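Local coordinates for Glyco_hydro_cc domain-containing protein (Pseudomonas viridiflava, PDB 6UAV), which probably cleaves internal linkages of beta-1,3-glucans, as an endo-beta-1,3-glucanase of glycoside hydrolase family 128, at residues W57-D62 against A99-R104; D137-A142 against P152-L157. One frame throughout, in Å; residues are numbered along the deposited sequence.

Contact 1 of 2, residues W57-D62 against A99-R104; sequences WNANLD and AQLWPR
In the beta/alpha-barrel of this glucanase, the loop that leaves strand 51-56 and leads into helix 63-72 leans against the outer helix 95-112, with Leu101 and Arg104 of the helix meeting Ala59 and Leu61 of the loop. Inside the loop an Asx turn sets the shape: Asn58 OD1 accepts from Asn60 N at 3.0 Å, with the donor well above the carbonyl plane. Asn60 in turn is the centre of an inverse gamma turn; beyond it the Leu61 side chain points toward the helix, while Ala59 meets it with CA and CB. Leu101, its CG anti to the backbone N (chi1 178°), rests both methyls on Ala59; CD2 lies 3.8 Å from Ala59 CA, and CD1 lies 4.1 Å from Ala59 CB. The same CD1 covers one face of the Arg104 guanidinium, offset toward its rim. Arg104, bent at chi3 (62°), and Leu61 reach toward each other, and Arg104 NH2 settles alongside the leucine, 3.7 Å from Leu61 CB. At the edge of the guanidinium, in its plane, lie Leu61 O, 3.3 Å from Arg104 NH2, and a water that accepts from Arg104 NH2 at 2.9 Å and from Leu61 N at 3.2 Å. The water thus couples arginine and loop backbone, while Arg104 NH2 has its main charge partner in Asp63, through a salt bridge. Leu61 also packs on Leu105 and Ile108. Asp62 OD1 caps Gln65 N at the start of helix 63-72; a strand-to-helix loop packed on a neighbouring outer helix is the arrangement of a TIM barrel.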
ATOM      1  N   TRP A  57      -4.924  10.058   2.584  1.00 12.73           N
ATOM      2  CA  TRP A  57      -4.101  10.255   1.373  1.00 13.78           C
ATOM      3  C   TRP A  57      -3.125  11.408   1.578  1.00 14.40           C
ATOM      4  O   TRP A  57      -1.919  11.247   1.229  1.00 13.78           O
ATOM      5  CB  TRP A  57      -5.008  10.441   0.154  1.00 15.34           C
ATOM      6  CG  TRP A  57      -4.321  10.174  -1.162  1.00 15.79           C
ATOM      7  CD1 TRP A  57      -4.118   8.998  -1.821  1.00 15.18           C
ATOM      8  CD2 TRP A  57      -3.911  11.207  -2.051  1.00 16.38           C
ATOM      9  NE1 TRP A  57      -3.532   9.221  -3.035  1.00 17.04           N
ATOM     10  CE2 TRP A  57      -3.424  10.584  -3.211  1.00 16.55           C
ATOM     11  CE3 TRP A  57      -3.922  12.609  -1.955  1.00 17.28           C
ATOM     12  CZ2 TRP A  57      -2.861  11.311  -4.245  1.00 16.61           C
ATOM     13  CZ3 TRP A  57      -3.416  13.323  -3.016  1.00 18.37           C
ATOM     14  CH2 TRP A  57      -2.927  12.685  -4.165  1.00 18.27           C
ATOM     15  N   ASN A  58      -3.600  12.544   2.088  1.00 15.31           N
ATOM     16  CA  ASN A  58      -2.754  13.737   2.306  1.00 15.65           C
ATOM     17  C   ASN A  58      -3.342  14.487   3.505  1.00 15.59           C
ATOM     18  O   ASN A  58      -4.071  13.842   4.303  1.00 15.05           O
ATOM     19  CB  ASN A  58      -2.578  14.555   1.020  1.00 17.41           C
ATOM     20  CG  ASN A  58      -3.848  15.237   0.584  1.00 18.04           C
ATOM     21  OD1 ASN A  58      -4.864  15.051   1.230  1.00 18.94           O
ATOM     22  ND2 ASN A  58      -3.820  15.964  -0.523  1.00 20.13           N
ATOM     23  N   ALA A  59      -3.004  15.764   3.702  1.00 15.26           N
ATOM     24  CA  ALA A  59      -3.479  16.512   4.897  1.00 17.11           C
ATOM     25  C   ALA A  59      -4.956  16.917   4.749  1.00 17.51           C
ATOM     26  O   ALA A  59      -5.505  17.519   5.687  1.00 17.73           O
ATOM     27  CB  ALA A  59      -2.611  17.703   5.152  1.00 17.12           C
ATOM     28  N   ASN A  60      -5.594  16.658   3.622  1.00 18.93           N
ATOM     29  CA  ASN A  60      -7.051  16.957   3.439  1.00 21.33           C
ATOM     30  C   ASN A  60      -7.831  15.808   4.076  1.00 20.68           C
ATOM     31  O   ASN A  60      -8.062  14.770   3.409  1.00 22.25           O
ATOM     32  CB  ASN A  60      -7.424  17.119   1.979  1.00 23.81           C
ATOM     33  CG  ASN A  60      -8.674  17.941   1.769  1.00 29.25           C
ATOM     34  OD1 ASN A  60      -9.345  18.339   2.730  1.00 35.00           O
ATOM     35  ND2 ASN A  60      -9.002  18.171   0.505  1.00 30.97           N
ATOM     36  N   LEU A  61      -8.064  15.936   5.364  1.00 19.78           N
ATOM     37  CA  LEU A  61      -8.493  14.842   6.262  1.00 20.08           C
ATOM     38  C   LEU A  61      -9.658  15.369   7.088  1.00 20.50           C
ATOM     39  O   LEU A  61      -9.513  16.436   7.678  1.00 20.96           O
ATOM     40  CB  LEU A  61      -7.340  14.535   7.206  1.00 20.70           C
ATOM     41  CG  LEU A  61      -7.661  13.698   8.441  1.00 22.39           C
ATOM     42  CD1 LEU A  61      -8.201  12.360   8.029  1.00 22.05           C
ATOM     43  CD2 LEU A  61      -6.440  13.520   9.339  1.00 23.00           C
ATOM     44  N   ASP A  62     -10.749  14.622   7.090  1.00 21.65           N
ATOM     45  CA  ASP A  62     -11.922  14.873   7.951  1.00 21.62           C
ATOM     46  C   ASP A  62     -11.732  14.013   9.199  1.00 20.01           C
ATOM     47  O   ASP A  62     -12.139  12.864   9.136  1.00 17.70           O
ATOM     48  CB  ASP A  62     -13.179  14.559   7.147  1.00 23.95           C
ATOM     49  CG  ASP A  62     -14.431  14.835   7.946  1.00 27.32           C
ATOM     50  OD1 ASP A  62     -14.327  14.957   9.226  1.00 30.17           O
ATOM     51  OD2 ASP A  62     -15.487  14.831   7.309  1.00 31.86           O
ATOM     52  N   ALA A  99       5.308  16.564   8.815  1.00 12.49           N
ATOM     53  CA  ALA A  99       5.521  16.742  10.258  1.00 13.08           C
ATOM     54  C   ALA A  99       4.322  17.498  10.863  1.00 13.59           C
ATOM     55  O   ALA A  99       3.908  17.127  11.946  1.00 13.43           O
ATOM     56  CB  ALA A  99       6.851  17.444  10.550  1.00 13.41           C
ATOM     57  N   GLN A 100       3.837  18.552  10.197  1.00 13.97           N
ATOM     58  CA  GLN A 100       2.693  19.346  10.721  1.00 15.43           C
ATOM     59  C   GLN A 100       1.435  18.458  10.853  1.00 14.90           C
ATOM     60  O   GLN A 100       0.668  18.595  11.856  1.00 15.44           O
ATOM     61  CB  GLN A 100       2.439  20.568   9.825  1.00 17.13           C
ATOM     62  CG  GLN A 100       1.282  21.471  10.264  1.00 19.42           C
ATOM     63  CD  GLN A 100       1.384  22.844   9.623  1.00 21.83           C
ATOM     64  OE1 GLN A 100       2.152  23.082   8.710  1.00 27.63           O
ATOM     65  NE2 GLN A 100       0.598  23.793  10.055  1.00 26.06           N
ATOM     66  N   LEU A 101       1.158  17.592   9.896  1.00 14.61           N
ATOM     67  CA  LEU A 101      -0.012  16.669   9.937  1.00 14.12           C
ATOM     68  C   LEU A 101       0.165  15.646  11.058  1.00 13.41           C
ATOM     69  O   LEU A 101      -0.820  15.159  11.594  1.00 12.86           O
ATOM     70  CB  LEU A 101      -0.181  16.002   8.568  1.00 14.65           C
ATOM     71  CG  LEU A 101      -1.310  14.981   8.448  1.00 15.26           C
ATOM     72  CD1 LEU A 101      -2.654  15.632   8.683  1.00 15.60           C
ATOM     73  CD2 LEU A 101      -1.286  14.286   7.109  1.00 15.99           C
ATOM     74  N   TRP A 102       1.385  15.220  11.312  1.00 12.57           N
ATOM     75  CA  TRP A 102       1.607  13.922  11.994  1.00 11.95           C
ATOM     76  C   TRP A 102       0.904  13.848  13.331  1.00 12.76           C
ATOM     77  O   TRP A 102       0.336  12.795  13.665  1.00 12.80           O
ATOM     78  CB  TRP A 102       3.118  13.604  12.095  1.00 12.24           C
ATOM     79  CG  TRP A 102       3.359  12.124  12.108  1.00 11.64           C
ATOM     80  CD1 TRP A 102       3.643  11.290  13.167  1.00 11.89           C
ATOM     81  CD2 TRP A 102       3.221  11.274  10.969  1.00 11.88           C
ATOM     82  NE1 TRP A 102       3.725  10.001  12.722  1.00 11.89           N
ATOM     83  CE2 TRP A 102       3.454   9.949  11.400  1.00 12.13           C
ATOM     84  CE3 TRP A 102       2.912  11.490   9.626  1.00 12.95           C
ATOM     85  CZ2 TRP A 102       3.429   8.855  10.532  1.00 12.91           C
ATOM     86  CZ3 TRP A 102       2.939  10.405   8.763  1.00 12.84           C
ATOM     87  CH2 TRP A 102       3.198   9.121   9.214  1.00 13.07           C
ATOM     88  N   PRO A 103       0.930  14.897  14.188  1.00 12.87           N
ATOM     89  CA  PRO A 103       0.274  14.800  15.510  1.00 13.26           C
ATOM     90  C   PRO A 103      -1.226  14.447  15.400  1.00 13.27           C
ATOM     91  O   PRO A 103      -1.749  13.777  16.300  1.00 13.03           O
ATOM     92  CB  PRO A 103       0.524  16.170  16.157  1.00 14.38           C
ATOM     93  CG  PRO A 103       1.851  16.638  15.477  1.00 14.25           C
ATOM     94  CD  PRO A 103       1.661  16.178  14.044  1.00 13.62           C
ATOM     95  N   ARG A 104      -1.907  14.951  14.382  1.00 13.56           N
ATOM     96  CA  ARG A 104      -3.333  14.581  14.078  1.00 14.49           C
ATOM     97  C   ARG A 104      -3.466  13.062  13.858  1.00 13.52           C
ATOM     98  O   ARG A 104      -4.439  12.460  14.359  1.00 13.80           O
ATOM     99  CB  ARG A 104      -3.831  15.407  12.885  1.00 15.60           C
ATOM    100  CG  ARG A 104      -4.101  16.860  13.258  1.00 18.48           C
ATOM    101  CD  ARG A 104      -4.360  17.693  12.019  1.00 20.22           C
ATOM    102  NE  ARG A 104      -5.511  17.320  11.218  1.00 21.26           N
ATOM    103  CZ  ARG A 104      -5.739  17.823  10.013  1.00 23.98           C
ATOM    104  NH1 ARG A 104      -4.907  18.759   9.564  1.00 25.83           N
ATOM    105  NH2 ARG A 104      -6.816  17.476   9.311  1.00 24.06           N
TER
HETATM  106  O   HOH W   1      -7.774  18.719   6.918  1.00 34.60           O

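Contact 2 of 2, residues D137-A142 against P152-L157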
ATOM      1  N   ASP A 137      14.519  11.323   6.187  1.00 11.97           N
ATOM      2  CA  ASP A 137      15.455  11.986   7.114  1.00 12.56           C
ATOM      3  C   ASP A 137      14.886  13.351   7.508  1.00 12.20           C
ATOM      4  O   ASP A 137      14.892  13.703   8.724  1.00 12.65           O
ATOM      5  CB  ASP A 137      16.842  12.115   6.525  1.00 13.23           C
ATOM      6  CG  ASP A 137      17.654  10.838   6.502  1.00 14.32           C
ATOM      7  OD1 ASP A 137      17.180   9.806   7.119  1.00 15.11           O
ATOM      8  OD2 ASP A 137      18.762  10.902   5.918  1.00 14.28           O
ATOM      9  N   ALA A 138      14.465  14.113   6.513  1.00 12.05           N
ATOM     10  CA  ALA A 138      13.993  15.487   6.745  1.00 11.84           C
ATOM     11  C   ALA A 138      12.708  15.467   7.568  1.00 11.94           C
ATOM     12  O   ALA A 138      12.549  16.344   8.448  1.00 11.77           O
ATOM     13  CB  ALA A 138      13.792  16.172   5.437  1.00 12.07           C
ATOM     14  N   PHE A 139      11.799  14.527   7.269  1.00 11.57           N
ATOM     15  CA  PHE A 139      10.521  14.402   8.012  1.00 11.47           C
ATOM     16  C   PHE A 139      10.816  14.053   9.465  1.00 11.42           C
ATOM     17  O   PHE A 139      10.263  14.727  10.377  1.00 11.30           O
ATOM     18  CB  PHE A 139       9.681  13.306   7.328  1.00 11.69           C
ATOM     19  CG  PHE A 139       8.550  12.776   8.144  1.00 11.62           C
ATOM     20  CD1 PHE A 139       7.498  13.591   8.524  1.00 12.95           C
ATOM     21  CD2 PHE A 139       8.584  11.471   8.592  1.00 12.09           C
ATOM     22  CE1 PHE A 139       6.483  13.090   9.315  1.00 12.79           C
ATOM     23  CE2 PHE A 139       7.564  10.960   9.381  1.00 12.81           C
ATOM     24  CZ  PHE A 139       6.501  11.776   9.724  1.00 12.29           C
ATOM     25  N   TYR A 140      11.710  13.109   9.710  1.00 11.54           N
ATOM     26  CA  TYR A 140      12.122  12.770  11.090  1.00 11.86           C
ATOM     27  C   TYR A 140      12.721  14.010  11.789  1.00 12.33           C
ATOM     28  O   TYR A 140      12.352  14.343  12.915  1.00 12.63           O
ATOM     29  CB  TYR A 140      13.160  11.648  11.078  1.00 12.48           C
ATOM     30  CG  TYR A 140      12.632  10.249  11.284  1.00 13.22           C
ATOM     31  CD1 TYR A 140      12.091   9.546  10.209  1.00 13.91           C
ATOM     32  CD2 TYR A 140      12.735   9.608  12.502  1.00 14.33           C
ATOM     33  CE1 TYR A 140      11.682   8.237  10.330  1.00 14.16           C
ATOM     34  CE2 TYR A 140      12.315   8.298  12.642  1.00 15.29           C
ATOM     35  CZ  TYR A 140      11.800   7.625  11.552  1.00 14.90           C
ATOM     36  OH  TYR A 140      11.368   6.347  11.664  1.00 16.95           O
ATOM     37  N   ALA A 141      13.569  14.770  11.104  1.00 11.97           N
ATOM     38  CA  ALA A 141      14.231  15.944  11.712  1.00 12.58           C
ATOM     39  C   ALA A 141      13.186  17.043  11.991  1.00 11.92           C
ATOM     40  O   ALA A 141      13.326  17.726  13.004  1.00 11.68           O
ATOM     41  CB  ALA A 141      15.328  16.400  10.788  1.00 12.83           C
ATOM     42  N   ALA A 142      12.191  17.201  11.101  1.00 11.87           N
ATOM     43  CA  ALA A 142      11.149  18.240  11.244  1.00 11.88           C
ATOM     44  C   ALA A 142      10.277  17.871  12.439  1.00 12.25           C
ATOM     45  O   ALA A 142       9.982  18.714  13.301  1.00 13.08           O
ATOM     46  CB  ALA A 142      10.333  18.361  10.005  1.00 11.85           C
ATOM     47  N   PRO A 152       8.754  10.762  15.187  1.00 14.52           N
ATOM     48  CA  PRO A 152       7.346  10.543  14.826  1.00 14.47           C
ATOM     49  C   PRO A 152       6.988   9.081  15.067  1.00 14.84           C
ATOM     50  O   PRO A 152       7.855   8.184  14.911  1.00 15.09           O
ATOM     51  CB  PRO A 152       7.278  10.898  13.346  1.00 14.09           C
ATOM     52  CG  PRO A 152       8.690  10.672  12.847  1.00 14.03           C
ATOM     53  CD  PRO A 152       9.571  11.069  13.999  1.00 14.43           C
ATOM     54  N   GLN A 153       5.738   8.835  15.481  1.00 14.49           N
ATOM     55  CA  GLN A 153       5.267   7.437  15.617  1.00 14.24           C
ATOM     56  C   GLN A 153       5.164   6.830  14.221  1.00 13.84           C
ATOM     57  O   GLN A 153       4.394   7.338  13.408  1.00 13.74           O
ATOM     58  CB  GLN A 153       3.876   7.443  16.226  1.00 14.43           C
ATOM     59  CG  GLN A 153       3.315   6.023  16.438  1.00 14.02           C
ATOM     60  CD  GLN A 153       1.851   6.078  16.839  1.00 14.52           C
ATOM     61  OE1 GLN A 153       1.438   7.046  17.480  1.00 16.88           O
ATOM     62  NE2 GLN A 153       1.062   5.071  16.463  1.00 12.90           N
ATOM     63  N   ILE A 154       5.947   5.809  13.960  1.00 13.50           N
ATOM     64  CA  ILE A 154       5.873   5.050  12.689  1.00 13.42           C
ATOM     65  C   ILE A 154       5.838   3.601  13.109  1.00 13.38           C
ATOM     66  O   ILE A 154       6.829   3.108  13.649  1.00 13.46           O
ATOM     67  CB  ILE A 154       7.022   5.368  11.723  1.00 14.30           C
ATOM     68  CG1 ILE A 154       7.017   6.831  11.239  1.00 14.80           C
ATOM     69  CG2 ILE A 154       6.897   4.412  10.509  1.00 14.50           C
ATOM     70  CD1 ILE A 154       8.198   7.133  10.342  1.00 15.35           C
ATOM     71  N   ASP A 155       4.700   2.955  12.937  1.00 12.94           N
ATOM     72  CA  ASP A 155       4.565   1.517  13.276  1.00 13.46           C
ATOM     73  C   ASP A 155       5.146   0.691  12.114  1.00 13.24           C
ATOM     74  O   ASP A 155       5.927  -0.279  12.399  1.00 14.81           O
ATOM     75  CB  ASP A 155       3.126   1.199  13.668  1.00 13.59           C
ATOM     76  CG  ASP A 155       2.685   1.958  14.901  1.00 14.71           C
ATOM     77  OD1 ASP A 155       3.289   1.688  16.022  1.00 15.85           O
ATOM     78  OD2 ASP A 155       1.839   2.901  14.732  1.00 12.84           O
ATOM     79  N   TYR A 156       4.839   1.082  10.883  1.00 12.93           N
ATOM     80  CA  TYR A 156       5.377   0.439   9.655  1.00 11.94           C
ATOM     81  C   TYR A 156       5.625   1.558   8.693  1.00 11.46           C
ATOM     82  O   TYR A 156       4.737   2.407   8.599  1.00 10.77           O
ATOM     83  CB  TYR A 156       4.363  -0.500   8.977  1.00 12.07           C
ATOM     84  CG  TYR A 156       4.066  -1.705   9.806  1.00 13.53           C
ATOM     85  CD1 TYR A 156       3.230  -1.643  10.888  1.00 15.12           C
ATOM     86  CD2 TYR A 156       4.693  -2.901   9.517  1.00 14.33           C
ATOM     87  CE1 TYR A 156       3.034  -2.757  11.680  1.00 16.71           C
ATOM     88  CE2 TYR A 156       4.471  -4.022  10.291  1.00 15.97           C
ATOM     89  CZ  TYR A 156       3.630  -3.947  11.366  1.00 16.90           C
ATOM     90  OH  TYR A 156       3.505  -5.082  12.129  1.00 22.49           O
ATOM     91  N   LEU A 157       6.714   1.490   7.951  1.00 10.90           N
ATOM     92  CA  LEU A 157       6.855   2.329   6.744  1.00 10.90           C
ATOM     93  C   LEU A 157       6.066   1.663   5.614  1.00 11.50           C
ATOM     94  O   LEU A 157       5.785   0.456   5.673  1.00 10.89           O
ATOM     95  CB  LEU A 157       8.318   2.476   6.361  1.00 11.55           C
ATOM     96  CG  LEU A 157       9.103   3.480   7.220  1.00 12.04           C
ATOM     97  CD1 LEU A 157      10.589   3.368   6.894  1.00 13.20           C
ATOM     98  CD2 LEU A 157       8.612   4.927   7.002  1.00 12.50           C
TER
HETATM   99  O   HOH W   2       9.780   6.344  14.401  1.00 20.88           O
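Pro152, Tyr140 and Phe139 bury the most surface where helix 132-146 packs against the chain entering strand 156-161. The proline ring sits between two aromatic side chains that follow one another on the helix. Its CG stands over the centre of the Tyr140 ring, 4.2 Å from the centroid and only 9° off the ring normal, a CH-pi contact in which the two side chains cross at about a right angle. Pro152 CD adds to this, 3.8 Å from Tyr140 CD2. Phe139, with CG anti to the backbone N (chi1 164°), slides past Pro152 in the opposite direction, and its CE2 comes to 3.7 Å from Pro152 CG. Two residues on, Ile154 extends a single methyl between the same aromatics: CD1 lies at the edge of the Phe139 ring, in its plane, and meets the tyrosine at its far end, 3.5 Å from Tyr140 OH. That hydroxyl also has a polar link, because a water donates to Pro152 O at 2.7 Å and lies 3.2 Å from Tyr140 OH. Outside the two segments, Phe139 meets Trp102 edge-to-face, and the Tyr140 ring meets that of Tyr176. No direct hydrogen bond joins the two segments, so within the beta-alpha-beta unit of strands 115-121 and 156-161 this helix is held here by aliphatic-aromatic packing, with a water bridging the tyrosine hydroxyl and the proline carbonyl.

Overall arrangement
Followed from the N terminus, the two contacts come one after the other in series along a TIM barrel. Contact 1 comes first: leaving strand 51-56, the chain passes through helix 63-72 and strand 78-81 before helix 95-112 returns to the loop. Only after it has closed does contact 2 open, spanning the short connection from helix 132-146 to strand 156-161, so the two neither nest nor cross. Their centres are about 13 Å apart, on the same side of the chain's centre. Trp102 joins them, its NE1 probably hydrogen-bonded to Gln153 O, and Ala99 packs on Ala142, linking neighbouring outer helices.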